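PDB 1SR4: cytolethal distending toxin protein B from Haemophilus ducreyi, which is the DNase I-like subunit of a tripartite bacterial genotoxin and probably cuts host DNA, leading to DNA damage and cell-cycle arrest. Local coordinates for residues S47-T55 and P65-L73; P207-A218 and Q247-F257. All blocks are in the same frame, centred on the assembly; numbering follows the deposited sequence.

Contact 1 of 2, residues S47-T55 and P65-L73; sequences SLPSSAVRT and PIEEYTWNL
Leu48 and Arg54 hold the Tyr69 ring between them from opposite faces. Leu48 CD1 sits over the ring centre, 3.5 Å from the centroid, as a CH-pi contact. Arg54 CD lies over the other face, set toward the rim and 3.7 Å from Tyr69 CZ. The Arg54 chain leaves the backbone with CG trans to N (chi1 179°) and bends at chi2. This carries it across the phenol at about a right angle and on to Glu67. There Glu67 CB lies over one guanidinium face, and Arg54 NE and Glu67 OE2 form a long salt bridge of 3.5 Å.

Residues 53-54 form the short edge strand of the larger sheet of a DNase I-like fold, antiparallel to strand 67-72. Val53 and Thr70 are the hydrogen-bonded pair, linked by both N-H...O bonds. Farther along, Glu68 O accepts two donors, Thr55 N and, on an in-plane lone pair, Arg54 NH1. Thr55 OG1 donates to the anti lone pair of Glu68 OE1 at 2.7 Å. Glu68 OE2 is held separately by Arg57, Tyr85 and Gln105.

At the other end Pro49 crosses the Trp71 indole at about a right angle, its CG centred over the six-membered ring, 3.6 Å from the centroid. Leu73 CD2 lies over the opposite face. Ser51 OG meets the indole edge in plane, 3.2 Å from Trp71 CD1. Two waters also bridge Ser51 to the backbone of Asn72.

Contact 2 of 2, residues P207-A218 and Q247-F257; sequences PTHRSGNILDYA and QITSDHFPVSF
A histidine-carboxylate pair lies at the heart of this contact, in the DNase I-like fold, where the loops leading into strands 216-221 and 255-259 meet. His252 ND1 donates to Asp216 OD2 at 2.8 Å, on the syn lone pair and close to the imidazole plane. Thr208 OG1 gives the same oxygen a second bond of 2.7 Å from the anti side, 23° out of the carboxylate plane. Two donors therefore grip Asp216 OD2, and the nearly in-plane bond helps to hold the rotation of the His252 ring. With His209 CG trans to its backbone N (chi1 -179°), His209 CD2 stands over the centre of that ring, 3.4 Å from His252 NE2, the ring planes at 47°.

The backbones are joined by Phe253 N to Thr208 O and by Arg210 N to Asp251 O. Arg210 runs out extended past Phe253, its CG 3.8 Å from Phe253 CE2. Its NH2 makes a weak bond to Gln247 OE1. A water links its NE to Ser250 O. Gln247 NE2 also bonds to backbone oxygens of the CdtA and CdtC chains. Between the two sheets, Ala218 CB packs over the Phe257 ring face, 3.9 Å from the centroid. The Asp-His pair is consistent with the active-site pair of DNase I-like nucleases.

Contact 1 and contact 2 lie 24 Å apart between centres, and their nearest atoms are about 12 Å apart, so they do not touch. Both reach the larger sheet. Contact 1 supplies its outermost strand 53-54, while strand 255-259 of contact 2 lies next to the other edge. Contact 2 also spans the two sheets, because strand 216-221 belongs to the second one. Along the chain, contact 1 closes before contact 2 opens. The probable active-site pair sits in contact 2; contact 1 is a peripheral strand pairing. Segment 247-257 packs against both partner subunits, whereas contact 1 meets the CdtC chain through Ser50.

Contact 1 of 2, residues S47-T55 and P65-L73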
loop_
_atom_site.group_PDB
_atom_site.type_symbol
_atom_site.label_atom_id
_atom_site.label_comp_id
_atom_site.label_asym_id
_atom_site.label_seq_id
_atom_site.Cartn_x
_atom_site.Cartn_y
_atom_site.Cartn_z
ATOM N N SER B 47 0.542 16.875 -3.026
ATOM C CA SER B 47 0.224 17.180 -4.424
ATOM C C SER B 47 -0.269 15.903 -5.097
ATOM O O SER B 47 0.097 14.794 -4.680
ATOM C CB SER B 47 1.480 17.655 -5.180
ATOM O OG SER B 47 1.890 18.942 -4.760
ATOM N N LEU B 48 -1.086 16.035 -6.138
ATOM C CA LEU B 48 -1.561 14.834 -6.837
ATOM C C LEU B 48 -0.428 14.298 -7.694
ATOM O O LEU B 48 0.592 14.966 -7.853
ATOM C CB LEU B 48 -2.757 15.163 -7.738
ATOM C CG LEU B 48 -4.068 15.531 -7.034
ATOM C CD1 LEU B 48 -5.204 15.655 -8.059
ATOM C CD2 LEU B 48 -4.408 14.443 -6.014
ATOM N N PRO B 49 -0.580 13.077 -8.249
ATOM C CA PRO B 49 0.488 12.535 -9.095
ATOM C C PRO B 49 0.719 13.571 -10.199
ATOM O O PRO B 49 -0.239 14.197 -10.657
ATOM C CB PRO B 49 -0.134 11.250 -9.641
ATOM C CG PRO B 49 -1.043 10.810 -8.495
ATOM C CD PRO B 49 -1.688 12.111 -8.097
ATOM N N SER B 50 1.962 13.757 -10.634
ATOM C CA SER B 50 2.224 14.759 -11.669
ATOM C C SER B 50 1.500 14.452 -12.979
ATOM O O SER B 50 1.209 15.361 -13.739
ATOM C CB SER B 50 3.732 14.891 -11.935
ATOM O OG SER B 50 4.252 13.669 -12.430
ATOM N N SER B 51 1.188 13.186 -13.245
ATOM C CA SER B 51 0.500 12.870 -14.496
ATOM C C SER B 51 -1.026 13.021 -14.431
ATOM O O SER B 51 -1.714 12.842 -15.446
ATOM C CB SER B 51 0.855 11.458 -14.965
ATOM O OG SER B 51 0.234 10.509 -14.137
ATOM N N ALA B 52 -1.570 13.341 -13.257
ATOM C CA ALA B 52 -3.022 13.527 -13.142
ATOM C C ALA B 52 -3.456 14.754 -13.942
ATOM O O ALA B 52 -2.773 15.784 -13.955
ATOM C CB ALA B 52 -3.447 13.693 -11.677
ATOM N N VAL B 53 -4.615 14.647 -14.574
ATOM C CA VAL B 53 -5.128 15.720 -15.404
ATOM C C VAL B 53 -6.462 16.272 -14.920
ATOM O O VAL B 53 -7.413 15.534 -14.699
ATOM C CB VAL B 53 -5.275 15.231 -16.872
ATOM C CG1 VAL B 53 -5.745 16.375 -17.771
ATOM C CG2 VAL B 53 -3.929 14.672 -17.361
ATOM N N ARG B 54 -6.504 17.585 -14.759
ATOM C CA ARG B 54 -7.699 18.293 -14.317
ATOM C C ARG B 54 -8.783 18.211 -15.390
ATOM O O ARG B 54 -8.509 18.478 -16.555
ATOM C CB ARG B 54 -7.349 19.763 -14.060
ATOM C CG ARG B 54 -8.519 20.624 -13.617
ATOM C CD ARG B 54 -8.946 20.358 -12.183
ATOM N NE ARG B 54 -9.965 21.319 -11.762
ATOM C CZ ARG B 54 -11.280 21.136 -11.869
ATOM N NH1 ARG B 54 -11.780 20.006 -12.379
ATOM N NH2 ARG B 54 -12.101 22.108 -11.488
ATOM N N THR B 55 -10.001 17.834 -15.020
ATOM C CA THR B 55 -11.065 17.771 -16.019
ATOM C C THR B 55 -11.711 19.153 -16.096
ATOM O O THR B 55 -11.375 20.036 -15.323
ATOM C CB THR B 55 -12.163 16.766 -15.651
ATOM O OG1 THR B 55 -12.957 17.295 -14.581
ATOM C CG2 THR B 55 -11.542 15.431 -15.222
ATOM N N PRO B 65 -12.447 24.077 -1.468
ATOM C CA PRO B 65 -12.016 23.607 -2.784
ATOM C C PRO B 65 -12.248 22.106 -3.007
ATOM O O PRO B 65 -12.111 21.291 -2.091
ATOM C CB PRO B 65 -10.535 23.978 -2.805
ATOM C CG PRO B 65 -10.135 23.825 -1.359
ATOM C CD PRO B 65 -11.294 24.484 -0.644
ATOM N N ILE B 66 -12.621 21.755 -4.227
ATOM C CA ILE B 66 -12.843 20.364 -4.585
ATOM C C ILE B 66 -12.778 20.326 -6.105
ATOM O O ILE B 66 -13.506 21.047 -6.783
ATOM C CB ILE B 66 -14.209 19.853 -4.040
ATOM C CG1 ILE B 66 -14.237 18.322 -4.035
ATOM C CG2 ILE B 66 -15.361 20.433 -4.844
ATOM C CD1 ILE B 66 -14.150 17.685 -5.392
ATOM N N GLU B 67 -11.878 19.509 -6.642
ATOM C CA GLU B 67 -11.706 19.434 -8.085
ATOM C C GLU B 67 -11.643 17.993 -8.555
ATOM O O GLU B 67 -11.280 17.097 -7.791
ATOM C CB GLU B 67 -10.414 20.147 -8.493
ATOM C CG GLU B 67 -10.350 21.611 -8.118
ATOM C CD GLU B 67 -8.945 22.172 -8.267
ATOM O OE1 GLU B 67 -8.002 21.610 -7.668
ATOM O OE2 GLU B 67 -8.779 23.177 -8.985
ATOM N N GLU B 68 -11.991 17.776 -9.815
ATOM C CA GLU B 68 -11.960 16.438 -10.392
ATOM C C GLU B 68 -10.772 16.285 -11.348
ATOM O O GLU B 68 -10.500 17.178 -12.157
ATOM C CB GLU B 68 -13.257 16.170 -11.145
ATOM C CG GLU B 68 -13.361 14.774 -11.755
ATOM C CD GLU B 68 -14.566 14.656 -12.677
ATOM O OE1 GLU B 68 -14.572 15.331 -13.721
ATOM O OE2 GLU B 68 -15.511 13.905 -12.366
ATOM N N TYR B 69 -10.067 15.155 -11.243
ATOM C CA TYR B 69 -8.926 14.844 -12.103
ATOM C C TYR B 69 -9.070 13.406 -12.589
ATOM O O TYR B 69 -9.843 12.630 -12.029
ATOM C CB TYR B 69 -7.604 14.904 -11.319
ATOM C CG TYR B 69 -7.160 16.279 -10.892
ATOM C CD1 TYR B 69 -6.103 16.928 -11.542
ATOM C CD2 TYR B 69 -7.790 16.930 -9.840
ATOM C CE1 TYR B 69 -5.690 18.208 -11.139
ATOM C CE2 TYR B 69 -7.391 18.198 -9.431
ATOM C CZ TYR B 69 -6.343 18.834 -10.082
ATOM O OH TYR B 69 -5.977 20.101 -9.687
ATOM N N THR B 70 -8.328 13.069 -13.641
ATOM C CA THR B 70 -8.260 11.692 -14.105
ATOM C C THR B 70 -6.766 11.360 -14.003
ATOM O O THR B 70 -5.894 12.238 -14.118
ATOM C CB THR B 70 -8.745 11.475 -15.570
ATOM O OG1 THR B 70 -7.975 12.278 -16.469
ATOM C CG2 THR B 70 -10.242 11.793 -15.699
ATOM N N TRP B 71 -6.472 10.092 -13.762
ATOM C CA TRP B 71 -5.098 9.656 -13.609
ATOM C C TRP B 71 -5.004 8.280 -14.236
ATOM O O TRP B 71 -5.810 7.407 -13.931
ATOM C CB TRP B 71 -4.759 9.610 -12.117
ATOM C CG TRP B 71 -3.389 9.113 -11.790
ATOM C CD1 TRP B 71 -2.238 9.348 -12.478
ATOM C CD2 TRP B 71 -3.020 8.347 -10.639
ATOM N NE1 TRP B 71 -1.168 8.779 -11.829
ATOM C CE2 TRP B 71 -1.622 8.159 -10.693
ATOM C CE3 TRP B 71 -3.737 7.810 -9.562
ATOM C CZ2 TRP B 71 -0.922 7.449 -9.711
ATOM C CZ3 TRP B 71 -3.042 7.104 -8.581
ATOM C CH2 TRP B 71 -1.646 6.931 -8.666
ATOM N N ASN B 72 -4.032 8.100 -15.119
ATOM C CA ASN B 72 -3.865 6.833 -15.819
ATOM C C ASN B 72 -2.868 5.924 -15.116
ATOM O O ASN B 72 -1.675 6.202 -15.106
ATOM C CB ASN B 72 -3.412 7.097 -17.261
ATOM C CG ASN B 72 -3.321 5.824 -18.084
ATOM O OD1 ASN B 72 -3.699 4.740 -17.615
ATOM N ND2 ASN B 72 -2.821 5.946 -19.316
ATOM N N LEU B 73 -3.361 4.834 -14.534
ATOM C CA LEU B 73 -2.505 3.880 -13.823
ATOM C C LEU B 73 -1.813 2.936 -14.812
ATOM O O LEU B 73 -0.933 2.156 -14.435
ATOM C CB LEU B 73 -3.340 3.054 -12.833
ATOM C CG LEU B 73 -4.111 3.819 -11.752
ATOM C CD1 LEU B 73 -5.081 2.869 -11.050
ATOM C CD2 LEU B 73 -3.138 4.432 -10.749
HETATM O O HOH W 1 -2.935 10.372 -16.191
HETATM O O HOH W 2 0.043 8.321 -15.784
#

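Contact 2 of 2, residues P207-A218 and Q247-F257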
loop_
_atom_site.group_PDB
_atom_site.type_symbol
_atom_site.label_atom_id
_atom_site.label_comp_id
_atom_site.label_asym_id
_atom_site.label_seq_id
_atom_site.Cartn_x
_atom_site.Cartn_y
_atom_site.Cartn_z
ATOM N N PRO B 207 -3.234 -2.786 14.800
ATOM C CA PRO B 207 -2.766 -1.398 14.695
ATOM C C PRO B 207 -2.829 -0.873 13.245
ATOM O O PRO B 207 -2.628 -1.639 12.295
ATOM C CB PRO B 207 -1.324 -1.489 15.202
ATOM C CG PRO B 207 -1.391 -2.609 16.222
ATOM C CD PRO B 207 -2.268 -3.634 15.527
ATOM N N THR B 208 -3.156 0.408 13.070
ATOM C CA THR B 208 -3.180 0.994 11.714
ATOM C C THR B 208 -2.131 2.097 11.633
ATOM O O THR B 208 -2.039 2.803 10.628
ATOM C CB THR B 208 -4.541 1.633 11.330
ATOM O OG1 THR B 208 -4.751 2.824 12.102
ATOM C CG2 THR B 208 -5.689 0.656 11.574
ATOM N N HIS B 209 -1.333 2.231 12.690
ATOM C CA HIS B 209 -0.285 3.262 12.758
ATOM C C HIS B 209 0.886 2.669 13.531
ATOM O O HIS B 209 0.695 1.792 14.372
ATOM C CB HIS B 209 -0.839 4.502 13.460
ATOM C CG HIS B 209 0.135 5.634 13.565
ATOM N ND1 HIS B 209 0.651 6.057 14.772
ATOM C CD2 HIS B 209 0.655 6.459 12.624
ATOM C CE1 HIS B 209 1.450 7.090 14.570
ATOM N NE2 HIS B 209 1.472 7.354 13.274
ATOM N N ARG B 210 2.099 3.142 13.256
ATOM C CA ARG B 210 3.254 2.568 13.898
ATOM C C ARG B 210 3.398 2.842 15.381
ATOM O O ARG B 210 4.325 2.359 16.023
ATOM C CB ARG B 210 4.519 2.938 13.106
ATOM C CG ARG B 210 4.533 2.220 11.736
ATOM C CD ARG B 210 5.823 2.413 10.926
ATOM N NE ARG B 210 5.635 2.005 9.528
ATOM C CZ ARG B 210 6.624 1.756 8.673
ATOM N NH1 ARG B 210 7.892 1.869 9.070
ATOM N NH2 ARG B 210 6.344 1.402 7.416
ATOM N N SER B 211 2.462 3.594 15.936
ATOM C CA SER B 211 2.479 3.874 17.365
ATOM C C SER B 211 1.842 2.669 18.059
ATOM O O SER B 211 1.931 2.517 19.274
ATOM C CB SER B 211 1.621 5.102 17.661
ATOM O OG SER B 211 0.285 4.854 17.227
ATOM N N GLY B 212 1.179 1.830 17.265
ATOM C CA GLY B 212 0.485 0.675 17.803
ATOM C C GLY B 212 -1.012 0.977 17.900
ATOM O O GLY B 212 -1.830 0.074 18.114
ATOM N N ASN B 213 -1.385 2.246 17.731
ATOM C CA ASN B 213 -2.802 2.638 17.813
ATOM C C ASN B 213 -3.671 2.301 16.600
ATOM O O ASN B 213 -3.176 2.140 15.484
ATOM C CB ASN B 213 -2.917 4.144 18.078
ATOM C CG ASN B 213 -2.435 4.533 19.470
ATOM O OD1 ASN B 213 -2.849 3.939 20.457
ATOM N ND2 ASN B 213 -1.573 5.539 19.551
ATOM N N ILE B 214 -4.977 2.188 16.836
ATOM C CA ILE B 214 -5.940 1.932 15.768
ATOM C C ILE B 214 -6.592 3.308 15.538
ATOM O O ILE B 214 -7.447 3.747 16.319
ATOM C CB ILE B 214 -7.003 0.879 16.196
ATOM C CG1 ILE B 214 -6.315 -0.454 16.530
ATOM C CG2 ILE B 214 -7.995 0.648 15.051
ATOM C CD1 ILE B 214 -7.188 -1.439 17.292
ATOM N N LEU B 215 -6.177 3.984 14.464
ATOM C CA LEU B 215 -6.655 5.336 14.157
ATOM C C LEU B 215 -7.434 5.474 12.846
ATOM O O LEU B 215 -8.144 6.461 12.644
ATOM C CB LEU B 215 -5.451 6.280 14.091
ATOM C CG LEU B 215 -4.456 6.269 15.266
ATOM C CD1 LEU B 215 -3.209 7.074 14.886
ATOM C CD2 LEU B 215 -5.127 6.840 16.539
ATOM N N ASP B 216 -7.301 4.483 11.970
ATOM C CA ASP B 216 -7.919 4.513 10.651
ATOM C C ASP B 216 -8.991 3.455 10.493
ATOM O O ASP B 216 -8.716 2.255 10.565
ATOM C CB ASP B 216 -6.828 4.306 9.608
ATOM C CG ASP B 216 -5.689 5.302 9.765
ATOM O OD1 ASP B 216 -5.864 6.471 9.340
ATOM O OD2 ASP B 216 -4.630 4.918 10.329
ATOM N N TYR B 217 -10.222 3.905 10.274
ATOM C CA TYR B 217 -11.319 2.974 10.119
ATOM C C TYR B 217 -12.513 3.678 9.500
ATOM O O TYR B 217 -12.368 4.723 8.862
ATOM C CB TYR B 217 -11.678 2.331 11.475
ATOM C CG TYR B 217 -11.800 3.304 12.634
ATOM C CD1 TYR B 217 -13.032 3.859 12.985
ATOM C CD2 TYR B 217 -10.680 3.657 13.396
ATOM C CE1 TYR B 217 -13.149 4.747 14.075
ATOM C CE2 TYR B 217 -10.780 4.541 14.479
ATOM C CZ TYR B 217 -12.015 5.083 14.810
ATOM O OH TYR B 217 -12.111 5.981 15.851
ATOM N N ALA B 218 -13.689 3.099 9.665
ATOM C CA ALA B 218 -14.876 3.696 9.079
ATOM C C ALA B 218 -16.098 3.669 9.987
ATOM O O ALA B 218 -16.149 2.931 10.975
ATOM C CB ALA B 218 -15.203 2.978 7.761
ATOM N N GLN B 247 7.432 -1.598 0.675
ATOM C CA GLN B 247 7.403 -0.960 1.980
ATOM C C GLN B 247 6.210 0.016 1.916
ATOM O O GLN B 247 5.883 0.543 0.833
ATOM C CB GLN B 247 8.691 -0.154 2.177
ATOM C CG GLN B 247 8.656 0.901 3.287
ATOM C CD GLN B 247 8.489 0.293 4.668
ATOM O OE1 GLN B 247 7.557 -0.491 4.906
ATOM N NE2 GLN B 247 9.386 0.650 5.592
ATOM N N ILE B 248 5.542 0.228 3.049
ATOM C CA ILE B 248 4.442 1.191 3.124
ATOM C C ILE B 248 5.183 2.472 3.459
ATOM O O ILE B 248 5.847 2.546 4.495
ATOM C CB ILE B 248 3.439 0.845 4.249
ATOM C CG1 ILE B 248 2.785 -0.505 3.951
ATOM C CG2 ILE B 248 2.334 1.919 4.328
ATOM C CD1 ILE B 248 1.663 -0.857 4.906
ATOM N N THR B 249 5.086 3.470 2.581
ATOM C CA THR B 249 5.832 4.710 2.758
ATOM C C THR B 249 5.301 5.800 3.702
ATOM O O THR B 249 5.609 6.985 3.530
ATOM C CB THR B 249 6.143 5.342 1.382
ATOM O OG1 THR B 249 4.921 5.635 0.697
ATOM C CG2 THR B 249 6.956 4.381 0.538
ATOM N N SER B 250 4.504 5.403 4.690
ATOM C CA SER B 250 4.028 6.344 5.705
ATOM C C SER B 250 3.896 5.539 7.004
ATOM O O SER B 250 4.033 4.309 7.003
ATOM C CB SER B 250 2.681 6.961 5.318
ATOM O OG SER B 250 1.626 6.146 5.752
ATOM N N ASP B 251 3.653 6.214 8.115
ATOM C CA ASP B 251 3.518 5.494 9.379
ATOM C C ASP B 251 2.124 4.872 9.568
ATOM O O ASP B 251 1.856 4.281 10.605
ATOM C CB ASP B 251 3.839 6.418 10.562
ATOM C CG ASP B 251 5.320 6.743 10.668
ATOM O OD1 ASP B 251 6.150 5.987 10.116
ATOM O OD2 ASP B 251 5.651 7.751 11.324
ATOM N N HIS B 252 1.241 5.025 8.575
ATOM C CA HIS B 252 -0.103 4.460 8.638
ATOM C C HIS B 252 -0.202 3.283 7.675
ATOM O O HIS B 252 0.408 3.282 6.597
ATOM C CB HIS B 252 -1.159 5.493 8.237
ATOM C CG HIS B 252 -1.356 6.591 9.236
ATOM N ND1 HIS B 252 -2.380 6.584 10.158
ATOM C CD2 HIS B 252 -0.653 7.728 9.460
ATOM C CE1 HIS B 252 -2.302 7.670 10.909
ATOM N NE2 HIS B 252 -1.262 8.381 10.506
ATOM N N PHE B 253 -0.983 2.287 8.064
ATOM C CA PHE B 253 -1.187 1.112 7.226
ATOM C C PHE B 253 -2.533 1.292 6.521
ATOM O O PHE B 253 -3.500 1.756 7.126
ATOM C CB PHE B 253 -1.198 -0.142 8.107
ATOM C CG PHE B 253 0.147 -0.458 8.713
ATOM C CD1 PHE B 253 1.048 -1.277 8.042
ATOM C CD2 PHE B 253 0.532 0.116 9.913
ATOM C CE1 PHE B 253 2.315 -1.517 8.554
ATOM C CE2 PHE B 253 1.795 -0.114 10.439
ATOM C CZ PHE B 253 2.692 -0.938 9.751
ATOM N N PRO B 254 -2.610 0.950 5.228
ATOM C CA PRO B 254 -3.888 1.110 4.533
ATOM C C PRO B 254 -4.895 0.128 5.134
ATOM O O PRO B 254 -4.525 -0.949 5.601
ATOM C CB PRO B 254 -3.532 0.804 3.073
ATOM C CG PRO B 254 -2.405 -0.162 3.192
ATOM C CD PRO B 254 -1.578 0.390 4.342
ATOM N N VAL B 255 -6.162 0.516 5.134
ATOM C CA VAL B 255 -7.226 -0.312 5.695
ATOM C C VAL B 255 -8.320 -0.482 4.643
ATOM O O VAL B 255 -8.688 0.489 3.990
ATOM C CB VAL B 255 -7.829 0.378 6.930
ATOM C CG1 VAL B 255 -8.984 -0.472 7.503
ATOM C CG2 VAL B 255 -6.729 0.588 7.982
ATOM N N SER B 256 -8.827 -1.701 4.469
ATOM C CA SER B 256 -9.873 -1.926 3.479
ATOM C C SER B 256 -11.173 -2.344 4.160
ATOM O O SER B 256 -11.167 -2.811 5.301
ATOM C CB SER B 256 -9.427 -3.002 2.485
ATOM O OG SER B 256 -9.197 -4.203 3.197
ATOM N N PHE B 257 -12.285 -2.156 3.454
ATOM C CA PHE B 257 -13.612 -2.481 3.963
ATOM C C PHE B 257 -14.249 -3.242 2.803
ATOM O O PHE B 257 -14.543 -2.664 1.764
ATOM C CB PHE B 257 -14.362 -1.177 4.285
ATOM C CG PHE B 257 -13.586 -0.261 5.200
ATOM C CD1 PHE B 257 -13.647 -0.411 6.583
ATOM C CD2 PHE B 257 -12.698 0.671 4.668
ATOM C CE1 PHE B 257 -12.825 0.348 7.424
ATOM C CE2 PHE B 257 -11.869 1.438 5.501
ATOM C CZ PHE B 257 -11.927 1.281 6.871
HETATM O O HOH W 3 3.367 9.230 12.192
HETATM O O HOH W 4 3.278 1.807 8.053
#